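Local coordinates for protein 4-hydroxybutyrate CoA-transferase (Porphyromonas gingivalis, PDB 3D3U) that probably transfers coenzyme A between an acyl-CoA and a carboxylate such as acetate or 4-hydroxybutyrate, at residues A[4-7]-A[8-11]; A[40-43]-A[44-48]; A[137-140]-A[141-145]; A[244-247]-A[248-252]. All blocks are in the same frame, centred on the assembly; numbering follows the deposited sequence.

Interaction 1: A[4-7]-A[8-11]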
loop_
_atom_site.group_PDB
_atom_site.type_symbol
_atom_site.label_atom_id
_atom_site.label_comp_id
_atom_site.label_asym_id
_atom_site.label_seq_id
_atom_site.Cartn_x
_atom_site.Cartn_y
_atom_site.Cartn_z
ATOM N N GLN A 4 -29.585 14.519 -5.111
ATOM C CA GLN A 4 -29.717 14.000 -6.487
ATOM C C GLN A 4 -30.076 15.101 -7.487
ATOM O O GLN A 4 -29.819 14.980 -8.668
ATOM C CB GLN A 4 -30.689 12.801 -6.561
ATOM C CG GLN A 4 -31.994 12.982 -5.778
ATOM C CD GLN A 4 -32.150 12.008 -4.603
ATOM O OE1 GLN A 4 -31.374 12.041 -3.669
ATOM N NE2 GLN A 4 -33.192 11.170 -4.648
ATOM N N GLU A 5 -30.639 16.196 -7.026
ATOM C CA GLU A 5 -30.877 17.242 -7.959
ATOM C C GLU A 5 -29.540 17.937 -8.255
ATOM O O GLU A 5 -29.286 18.399 -9.357
ATOM C CB GLU A 5 -31.960 18.163 -7.447
ATOM C CG GLU A 5 -32.440 19.217 -8.455
ATOM C CD GLU A 5 -33.013 18.710 -9.825
ATOM O OE1 GLU A 5 -32.746 17.539 -10.327
ATOM O OE2 GLU A 5 -33.745 19.548 -10.443
ATOM N N LEU A 6 -28.643 17.932 -7.275
ATOM C CA LEU A 6 -27.228 18.264 -7.520
ATOM C C LEU A 6 -26.477 17.194 -8.318
ATOM O O LEU A 6 -25.653 17.519 -9.170
ATOM C CB LEU A 6 -26.478 18.426 -6.212
ATOM C CG LEU A 6 -25.723 19.703 -6.198
ATOM C CD1 LEU A 6 -26.897 20.628 -6.272
ATOM C CD2 LEU A 6 -24.990 19.731 -4.890
ATOM N N TYR A 7 -26.750 15.930 -8.019
ATOM C CA TYR A 7 -26.126 14.864 -8.737
ATOM C C TYR A 7 -26.403 15.190 -10.166
ATOM O O TYR A 7 -25.464 15.241 -10.964
ATOM C CB TYR A 7 -26.766 13.545 -8.401
ATOM C CG TYR A 7 -26.071 12.320 -8.976
ATOM C CD1 TYR A 7 -25.145 11.645 -8.209
ATOM C CD2 TYR A 7 -26.359 11.824 -10.252
ATOM C CE1 TYR A 7 -24.535 10.549 -8.662
ATOM C CE2 TYR A 7 -25.754 10.705 -10.720
ATOM C CZ TYR A 7 -24.827 10.065 -9.905
ATOM O OH TYR A 7 -24.086 8.927 -10.276
ATOM N N ARG A 8 -27.668 15.469 -10.491
ATOM C CA ARG A 8 -28.027 15.687 -11.857
ATOM C C ARG A 8 -27.290 16.912 -12.355
ATOM O O ARG A 8 -26.727 16.840 -13.398
ATOM C CB ARG A 8 -29.572 15.646 -12.105
ATOM C CG ARG A 8 -30.106 14.227 -12.447
ATOM C CD ARG A 8 -29.259 13.556 -13.661
ATOM N NE ARG A 8 -28.889 12.103 -13.526
ATOM C CZ ARG A 8 -28.331 11.292 -14.501
ATOM N NH1 ARG A 8 -28.031 11.794 -15.717
ATOM N NH2 ARG A 8 -28.076 9.978 -14.234
ATOM N N GLN A 9 -27.222 18.001 -11.612
ATOM C CA GLN A 9 -26.694 19.245 -12.194
ATOM C C GLN A 9 -25.137 19.261 -12.473
ATOM O O GLN A 9 -24.611 20.221 -13.115
ATOM C CB GLN A 9 -27.168 20.473 -11.369
ATOM C CG GLN A 9 -26.411 21.843 -11.613
ATOM C CD GLN A 9 -26.091 22.667 -10.277
ATOM O OE1 GLN A 9 -27.041 23.125 -9.581
ATOM N NE2 GLN A 9 -24.763 22.841 -9.928
ATOM N N ARG A 10 -24.399 18.219 -12.018
ATOM C CA ARG A 10 -22.905 18.216 -12.033
ATOM C C ARG A 10 -22.352 17.049 -12.837
ATOM O O ARG A 10 -21.133 16.893 -12.987
ATOM C CB ARG A 10 -22.388 18.056 -10.604
ATOM C CG ARG A 10 -22.027 19.364 -9.795
ATOM C CD ARG A 10 -22.608 19.344 -8.376
ATOM N NE ARG A 10 -21.849 20.048 -7.375
ATOM C CZ ARG A 10 -21.933 21.336 -7.144
ATOM N NH1 ARG A 10 -22.722 22.162 -7.857
ATOM N NH2 ARG A 10 -21.185 21.830 -6.199
ATOM N N VAL A 11 -23.254 16.180 -13.296
ATOM C CA VAL A 11 -22.859 15.086 -14.235
ATOM C C VAL A 11 -22.511 15.559 -15.704
ATOM O O VAL A 11 -23.224 16.399 -16.260
ATOM C CB VAL A 11 -23.812 13.835 -14.165
ATOM C CG1 VAL A 11 -25.126 14.267 -14.057
ATOM C CG2 VAL A 11 -23.717 12.984 -15.350
#
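The backbone of residues 4-7 runs directly into that of 8-11 as one short surface helix, as two i to i+4 hydrogen bonds establish: Arg8 N to Gln4 O at 2.9 Å and Gln9 N to Glu5 O at 3.1 Å. Further on, Tyr7 O receives two weak bonds, from Arg10 N (i+3) and from Val11 N (i+4).

On one side of this N-terminal helix, Tyr7 and Arg8 lead off alongside each other. Tyr7 CG stands anti to the backbone N (chi1 -173°), which brings the ring beside the arginine chain, with Tyr7 CD2 4.1 Å from Arg8 NE and the ring and guanidinium planes 47° apart. Both polar ends converge on Glu179 of strand 176-180: Arg8 NH2 forms a salt bridge with OE1, and Tyr7 OH hydrogen-bonds OE2. One carboxylate thus ties two neighbouring helix residues to an outer strand of the parallel sheet. Glu5 crosses Arg8 at about a right angle, its OE1 4.1 Å from Arg8 CB, so it meets the base of that side chain.

One helical turn links Leu6 to Arg10. The two chains run side by side, Leu6 CG lying 3.8 Å from Arg10 CD, while Arg10 NE makes a weak hydrogen bond to Leu174 O. Leu6 CD2 sits over one face of the Arg10 guanidinium, 4.0 Å above its plane and offset toward the rim.

Interaction 2: A[40-43]-A[44-48]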
loop_
_atom_site.group_PDB
_atom_site.type_symbol
_atom_site.label_atom_id
_atom_site.label_comp_id
_atom_site.label_asym_id
_atom_site.label_seq_id
_atom_site.Cartn_x
_atom_site.Cartn_y
_atom_site.Cartn_z
ATOM N N PHE A 40 -10.927 9.108 -17.347
ATOM C CA PHE A 40 -10.368 10.386 -17.400
ATOM C C PHE A 40 -9.017 10.384 -18.078
ATOM O O PHE A 40 -8.758 11.299 -18.876
ATOM C CB PHE A 40 -10.183 10.898 -16.019
ATOM C CG PHE A 40 -10.076 12.403 -15.948
ATOM C CD1 PHE A 40 -8.860 13.042 -16.055
ATOM C CD2 PHE A 40 -11.189 13.175 -15.797
ATOM C CE1 PHE A 40 -8.748 14.417 -15.956
ATOM C CE2 PHE A 40 -11.066 14.515 -15.735
ATOM C CZ PHE A 40 -9.798 15.144 -15.792
ATOM N N SER A 41 -8.130 9.414 -17.834
ATOM C CA SER A 41 -6.854 9.382 -18.615
ATOM C C SER A 41 -7.120 9.243 -20.140
ATOM O O SER A 41 -6.573 9.972 -21.016
ATOM C CB SER A 41 -5.924 8.291 -18.091
ATOM O OG SER A 41 -4.738 8.150 -18.881
ATOM N N GLN A 42 -8.063 8.332 -20.419
ATOM C CA GLN A 42 -8.584 8.013 -21.803
ATOM C C GLN A 42 -9.060 9.379 -22.326
ATOM O O GLN A 42 -8.572 9.814 -23.363
ATOM C CB GLN A 42 -9.702 6.889 -21.751
ATOM C CG GLN A 42 -9.690 5.741 -22.785
ATOM C CD GLN A 42 -9.073 4.408 -22.160
ATOM O OE1 GLN A 42 -9.688 3.828 -21.196
ATOM N NE2 GLN A 42 -7.863 3.925 -22.705
ATOM N N ALA A 43 -9.921 10.104 -21.590
ATOM C CA ALA A 43 -10.381 11.415 -22.152
ATOM C C ALA A 43 -9.307 12.475 -22.355
ATOM O O ALA A 43 -9.434 13.298 -23.207
ATOM C CB ALA A 43 -11.634 12.013 -21.415
ATOM N N MET A 44 -8.261 12.443 -21.547
ATOM C CA MET A 44 -7.154 13.367 -21.754
ATOM C C MET A 44 -6.412 13.014 -23.031
ATOM O O MET A 44 -5.968 13.886 -23.747
ATOM C CB MET A 44 -6.186 13.323 -20.543
ATOM C CG MET A 44 -6.701 14.057 -19.248
ATOM S SD MET A 44 -5.528 13.775 -17.918
ATOM C CE MET A 44 -4.339 15.038 -18.096
ATOM N N TYR A 45 -6.259 11.725 -23.304
ATOM C CA TYR A 45 -5.773 11.318 -24.622
ATOM C C TYR A 45 -6.587 11.913 -25.805
ATOM O O TYR A 45 -6.061 12.685 -26.628
ATOM C CB TYR A 45 -5.771 9.814 -24.799
ATOM C CG TYR A 45 -5.036 9.424 -26.013
ATOM C CD1 TYR A 45 -3.642 9.276 -25.978
ATOM C CD2 TYR A 45 -5.684 9.241 -27.225
ATOM C CE1 TYR A 45 -2.903 8.904 -27.097
ATOM C CE2 TYR A 45 -4.955 8.908 -28.365
ATOM C CZ TYR A 45 -3.542 8.739 -28.304
ATOM O OH TYR A 45 -2.771 8.393 -29.432
ATOM N N ARG A 46 -7.857 11.541 -25.909
ATOM C CA ARG A 46 -8.661 12.125 -26.968
ATOM C C ARG A 46 -8.593 13.644 -27.038
ATOM O O ARG A 46 -8.581 14.165 -28.124
ATOM C CB ARG A 46 -10.099 11.749 -26.788
ATOM C CG ARG A 46 -10.337 10.303 -26.762
ATOM C CD ARG A 46 -11.775 10.011 -26.931
ATOM N NE ARG A 46 -12.382 10.375 -25.707
ATOM C CZ ARG A 46 -12.491 9.546 -24.693
ATOM N NH1 ARG A 46 -12.035 8.258 -24.808
ATOM N NH2 ARG A 46 -13.051 10.040 -23.547
ATOM N N GLN A 47 -8.590 14.358 -25.907
ATOM C CA GLN A 47 -8.649 15.801 -25.905
ATOM C C GLN A 47 -7.283 16.417 -25.922
ATOM O O GLN A 47 -7.201 17.601 -25.655
ATOM C CB GLN A 47 -9.454 16.365 -24.723
ATOM C CG GLN A 47 -10.941 15.900 -24.696
ATOM C CD GLN A 47 -11.755 16.303 -25.932
ATOM O OE1 GLN A 47 -11.767 17.499 -26.286
ATOM N NE2 GLN A 47 -12.407 15.311 -26.629
ATOM N N ARG A 48 -6.210 15.663 -26.236
ATOM C CA ARG A 48 -4.810 16.206 -26.119
ATOM C C ARG A 48 -4.467 17.529 -26.807
ATOM O O ARG A 48 -3.626 18.328 -26.351
ATOM C CB ARG A 48 -3.799 15.207 -26.548
ATOM C CG ARG A 48 -3.847 14.857 -27.932
ATOM C CD ARG A 48 -3.148 13.500 -28.099
ATOM N NE ARG A 48 -2.803 13.086 -29.473
ATOM C CZ ARG A 48 -3.405 12.121 -30.141
ATOM N NH1 ARG A 48 -2.994 11.766 -31.347
ATOM N NH2 ARG A 48 -4.394 11.479 -29.582
#
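Met44 approaches the Phe40 ring obliquely, one helical turn further on, in a Met-aromatic contact. Its SD is 4.9 Å from the ring centroid, on a line 71° off the ring normal, and 3.8 Å from Phe40 CE1. The torsions bring the two together: Phe40 CG is anti to its own N (chi1 -159°), whereas Met44 CG is anti to its carbonyl carbon, an arrangement that runs the thioether chain back toward the preceding turn. Both side chains also touch Phe30 of strand 27-30.

Arg46 likewise folds back over the preceding turn. One face of its guanidinium lies over the backbone of Gln42 and Ala43, with CZ 3.8 Å from Ala43 CA, and NH1 comes to 4.0 Å from Gln42 CG. The Gln42 amide plane is turned 33° from that of the guanidinium. All this rides on helix 38-46, the helical link of a beta-alpha-beta unit between strands 27-30 and 54-57. Its regularity is documented by i to i+4 bonds such as Tyr45 N to Ser41 O (2.9 Å) and, at the end, Gln47 N to Ala43 O (3.0 Å); Gln47 is the first residue to depart from helical backbone angles.

Helix 14-21 covers the side where Ala43 packs on Ala14 and Val18. From that helix Asp15 engages two partners with separate oxygens, OD2 in a salt bridge with Arg46 NH2 and OD1 in a hydrogen bond with Gln47 NE2.

Interaction 3: A[137-140]-A[141-145]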
loop_
_atom_site.group_PDB
_atom_site.type_symbol
_atom_site.label_atom_id
_atom_site.label_comp_id
_atom_site.label_asym_id
_atom_site.label_seq_id
_atom_site.Cartn_x
_atom_site.Cartn_y
_atom_site.Cartn_z
ATOM N N VAL A 137 -11.722 1.248 -2.692
ATOM C CA VAL A 137 -10.436 0.510 -2.508
ATOM C C VAL A 137 -9.133 1.379 -2.351
ATOM O O VAL A 137 -8.002 0.880 -2.325
ATOM C CB VAL A 137 -10.281 -0.630 -3.555
ATOM C CG1 VAL A 137 -11.627 -1.370 -3.777
ATOM C CG2 VAL A 137 -9.775 -0.084 -4.857
ATOM N N SER A 138 -9.322 2.685 -2.207
ATOM C CA SER A 138 -8.179 3.638 -2.095
ATOM C C SER A 138 -8.428 4.864 -1.189
ATOM O O SER A 138 -9.181 5.777 -1.541
ATOM C CB SER A 138 -7.825 4.130 -3.480
ATOM O OG SER A 138 -6.635 3.526 -3.822
ATOM N N CYS A 139 -7.860 4.875 -0.005
ATOM C CA CYS A 139 -8.054 6.057 0.787
ATOM C C CYS A 139 -6.738 6.841 0.646
ATOM O O CYS A 139 -6.707 7.989 0.147
ATOM C CB CYS A 139 -8.264 5.609 2.188
ATOM S SG CYS A 139 -8.928 6.952 3.095
ATOM N N ASP A 140 -5.657 6.113 1.014
ATOM C CA ASP A 140 -4.270 6.528 1.024
ATOM C C ASP A 140 -4.002 7.991 0.865
ATOM O O ASP A 140 -4.154 8.720 1.853
ATOM C CB ASP A 140 -3.505 5.714 0.023
ATOM C CG ASP A 140 -4.196 5.655 -1.253
ATOM O OD1 ASP A 140 -4.217 6.701 -1.974
ATOM O OD2 ASP A 140 -4.787 4.602 -1.595
ATOM N N TYR A 141 -3.600 8.442 -0.323
ATOM C CA TYR A 141 -3.254 9.903 -0.471
ATOM C C TYR A 141 -4.347 10.567 -1.243
ATOM O O TYR A 141 -4.384 11.816 -1.397
ATOM C CB TYR A 141 -1.963 10.164 -1.210
ATOM C CG TYR A 141 -1.992 9.703 -2.647
ATOM C CD1 TYR A 141 -2.500 10.479 -3.648
ATOM C CD2 TYR A 141 -1.407 8.530 -3.032
ATOM C CE1 TYR A 141 -2.462 10.057 -4.956
ATOM C CE2 TYR A 141 -1.368 8.133 -4.372
ATOM C CZ TYR A 141 -1.891 8.895 -5.288
ATOM O OH TYR A 141 -1.830 8.473 -6.578
ATOM N N THR A 142 -5.179 9.681 -1.776
ATOM C CA THR A 142 -6.215 10.104 -2.593
ATOM C C THR A 142 -7.315 10.859 -1.817
ATOM O O THR A 142 -7.933 11.744 -2.361
ATOM C CB THR A 142 -6.741 8.975 -3.542
ATOM O OG1 THR A 142 -8.162 9.029 -3.513
ATOM C CG2 THR A 142 -6.472 7.532 -3.064
ATOM N N LYS A 143 -7.586 10.603 -0.565
ATOM C CA LYS A 143 -8.634 11.389 0.008
ATOM C C LYS A 143 -8.100 12.743 0.458
ATOM O O LYS A 143 -8.837 13.791 0.399
ATOM C CB LYS A 143 -9.204 10.667 1.178
ATOM C CG LYS A 143 -9.961 11.469 2.161
ATOM C CD LYS A 143 -10.775 10.552 2.979
ATOM C CE LYS A 143 -12.009 11.234 3.512
ATOM N NZ LYS A 143 -11.698 12.050 4.697
ATOM N N ALA A 144 -6.849 12.766 0.932
ATOM C CA ALA A 144 -6.263 14.027 1.284
ATOM C C ALA A 144 -6.216 14.958 0.082
ATOM O O ALA A 144 -6.395 16.174 0.169
ATOM C CB ALA A 144 -4.949 13.795 1.749
ATOM N N ALA A 145 -5.914 14.412 -1.063
ATOM C CA ALA A 145 -5.860 15.204 -2.294
ATOM C C ALA A 145 -7.238 15.790 -2.546
ATOM O O ALA A 145 -7.336 17.030 -2.691
ATOM C CB ALA A 145 -5.426 14.313 -3.467
#
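The Tyr141 ring and the Asp140 carboxylate are the flat groups of this buried turn, and they meet obliquely, Asp140 OD1 being the carboxylate atom nearest the ring. The tyrosine ring also meets that of His32, the planes about 45° apart, and touches Val29 and Phe110; its OH is fixed by a hydrogen bond to Phe30 O.

The motif is an N-terminal helix cap, leading from the loop 137-140 into helix 142-148. Asp140 OD1 accepts from Thr142 N at 3.1 Å with an N-H...O angle of 154°, a capping bond to an amide of the first turn. The position of OD1 is less certain than the rest, because the model places it too close to Thr142 CG2. Asp140 CG lies between its own N and carbonyl carbon (chi1 48°), which turns the carboxylate back over the start of the helix. An ionised carboxylate here would probably be stabilised by the helix N terminus.

Ahead of the cap, Ser138 CB lies near Thr142 CG2, a contact only approximate given that same clash, while Ser138 OG bonds to His32 O. Backbone bonds from Asp140 to Ser269 and Val292 connect this turn to the other half of the chain. Cys139 supplies the i to i+4 step: its O receives Lys143 N at 2.8 Å, in the carbonyl plane. Lys143 then extends to a salt bridge with Glu147, and on the way its CD passes Cys139 SG at 4.0 Å.

Interaction 4: A[244-247]-A[248-252]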
loop_
_atom_site.group_PDB
_atom_site.type_symbol
_atom_site.label_atom_id
_atom_site.label_comp_id
_atom_site.label_asym_id
_atom_site.label_seq_id
_atom_site.Cartn_x
_atom_site.Cartn_y
_atom_site.Cartn_z
ATOM N N GLY A 244 -5.293 -12.629 0.129
ATOM C CA GLY A 244 -4.813 -13.528 1.199
ATOM C C GLY A 244 -5.558 -13.276 2.485
ATOM O O GLY A 244 -6.047 -14.201 3.196
ATOM N N VAL A 245 -5.722 -11.982 2.731
ATOM C CA VAL A 245 -6.464 -11.510 3.901
ATOM C C VAL A 245 -7.903 -11.999 3.965
ATOM O O VAL A 245 -8.399 -12.271 5.087
ATOM C CB VAL A 245 -6.414 -9.970 3.990
ATOM C CG1 VAL A 245 -7.194 -9.421 5.232
ATOM C CG2 VAL A 245 -4.964 -9.595 4.127
ATOM N N MET A 246 -8.563 -12.067 2.790
ATOM C CA MET A 246 -9.954 -12.503 2.662
ATOM C C MET A 246 -10.100 -13.915 3.141
ATOM O O MET A 246 -10.988 -14.283 3.915
ATOM C CB MET A 246 -10.440 -12.357 1.205
ATOM C CG MET A 246 -11.904 -12.846 0.913
ATOM S SD MET A 246 -12.287 -12.454 -0.768
ATOM C CE MET A 246 -11.087 -13.476 -1.657
ATOM N N ARG A 247 -9.142 -14.652 2.678
ATOM C CA ARG A 247 -9.020 -16.041 2.864
ATOM C C ARG A 247 -8.951 -16.357 4.405
ATOM O O ARG A 247 -9.570 -17.302 4.942
ATOM C CB ARG A 247 -7.717 -16.459 2.114
ATOM C CG ARG A 247 -7.821 -17.776 1.380
ATOM C CD ARG A 247 -6.763 -18.866 1.767
ATOM N NE ARG A 247 -5.463 -18.347 2.246
ATOM C CZ ARG A 247 -4.561 -17.863 1.439
ATOM N NH1 ARG A 247 -4.822 -17.840 0.137
ATOM N NH2 ARG A 247 -3.423 -17.397 1.912
ATOM N N MET A 248 -8.164 -15.578 5.120
ATOM C CA MET A 248 -7.987 -15.909 6.462
ATOM C C MET A 248 -9.120 -15.327 7.267
ATOM O O MET A 248 -9.469 -15.859 8.326
ATOM C CB MET A 248 -6.721 -15.273 6.904
ATOM C CG MET A 248 -5.598 -15.732 6.155
ATOM S SD MET A 248 -5.027 -17.330 6.760
ATOM C CE MET A 248 -4.332 -17.849 5.095
ATOM N N ILE A 249 -9.675 -14.206 6.818
ATOM C CA ILE A 249 -10.811 -13.678 7.508
ATOM C C ILE A 249 -11.823 -14.765 7.380
ATOM O O ILE A 249 -12.332 -15.220 8.377
ATOM C CB ILE A 249 -11.300 -12.396 6.914
ATOM C CG1 ILE A 249 -10.245 -11.318 7.150
ATOM C CG2 ILE A 249 -12.719 -12.076 7.543
ATOM C CD1 ILE A 249 -10.492 -10.016 6.443
ATOM N N ARG A 250 -12.016 -15.216 6.151
ATOM C CA ARG A 250 -12.849 -16.367 5.831
ATOM C C ARG A 250 -12.639 -17.608 6.726
ATOM O O ARG A 250 -13.592 -18.139 7.234
ATOM C CB ARG A 250 -12.642 -16.762 4.383
ATOM C CG ARG A 250 -13.887 -16.879 3.657
ATOM C CD ARG A 250 -14.273 -15.629 2.990
ATOM N NE ARG A 250 -14.041 -15.712 1.568
ATOM C CZ ARG A 250 -14.900 -15.294 0.630
ATOM N NH1 ARG A 250 -16.096 -14.753 0.973
ATOM N NH2 ARG A 250 -14.553 -15.425 -0.657
ATOM N N LYS A 251 -11.406 -18.070 6.950
ATOM C CA LYS A 251 -11.195 -19.292 7.737
ATOM C C LYS A 251 -11.433 -19.016 9.199
ATOM O O LYS A 251 -11.364 -19.901 9.982
ATOM C CB LYS A 251 -9.780 -19.852 7.537
ATOM C CG LYS A 251 -9.434 -20.415 6.135
ATOM C CD LYS A 251 -7.918 -20.249 5.819
ATOM C CE LYS A 251 -7.241 -21.433 5.104
ATOM N NZ LYS A 251 -8.029 -21.883 3.927
ATOM N N GLY A 252 -11.688 -17.792 9.611
ATOM C CA GLY A 252 -11.834 -17.540 11.078
ATOM C C GLY A 252 -10.565 -17.066 11.825
ATOM O O GLY A 252 -10.636 -16.594 12.953
#
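Within helix 243-251, which links strands 235-237 and 266-268 in a beta-alpha-beta unit, Met246 and Arg250 lie side by side one turn apart. Met246 CG sits over one face of the Arg250 guanidinium, 3.5 Å above its plane and offset toward the rim, and Met246 SD follows at 3.7 Å from Arg250 NH2. With CG anti to the backbone N (chi1 178°), the methionine extends along the arginine chain. The same NH2 forms a salt bridge with Glu276 of helix 275-281, joining the two helices by charge as well as by packing.

Val245 and Ile249 make the apolar i to i+4 pair, CG1 of the valine 3.6 Å from CD1 of the isoleucine, and Ile249 reaches on to Phe280. Toward helix 219-226, Met248 CE lies at the edge of the Arg247 guanidinium, near its plane, and both residues touch Leu225. Lys251 lies alongside Arg247, pointing the same way, with NZ 4.7 Å from Arg247 NE; the like charges would probably repel mildly. Arg247 has a long, weak ion pair with Asp222 and Lys251 one with Glu229, which may offset this in part, although Arg226 also comes close to Arg247.

Backbone bonds from Ile249 N to Val245 O (2.9 Å) and from Lys251 N to Arg247 O (2.8 Å) carry the helix onward. It ends at a glycine of positive phi, Gly252 (95°), in the beta-alpha-beta crossover between two parallel strands of the mixed sheet.

In the fold
Along the chain the four contacts follow in series, and none touches another. Interactions 1, 2 and 3 belong to the N-terminal family region and are associated with its six-stranded parallel sheet: interaction 1 is tied to edge strand 176-180, interaction 2 lies on the helix between strands 27-30 and 54-57, and interaction 3 opens the helix before strand 151-157. Their centres are 22 to 23 Å apart. Interaction 4 lies on a helix of the second, mixed sheet, about 39 Å from interactions 1 and 2 but 25 Å from interaction 3, centre to centre. Interaction 3, nearest the middle of the chain, hydrogen-bonds to Ser269, just beyond strand 266-268 of that second sheet, and thus connects the two halves.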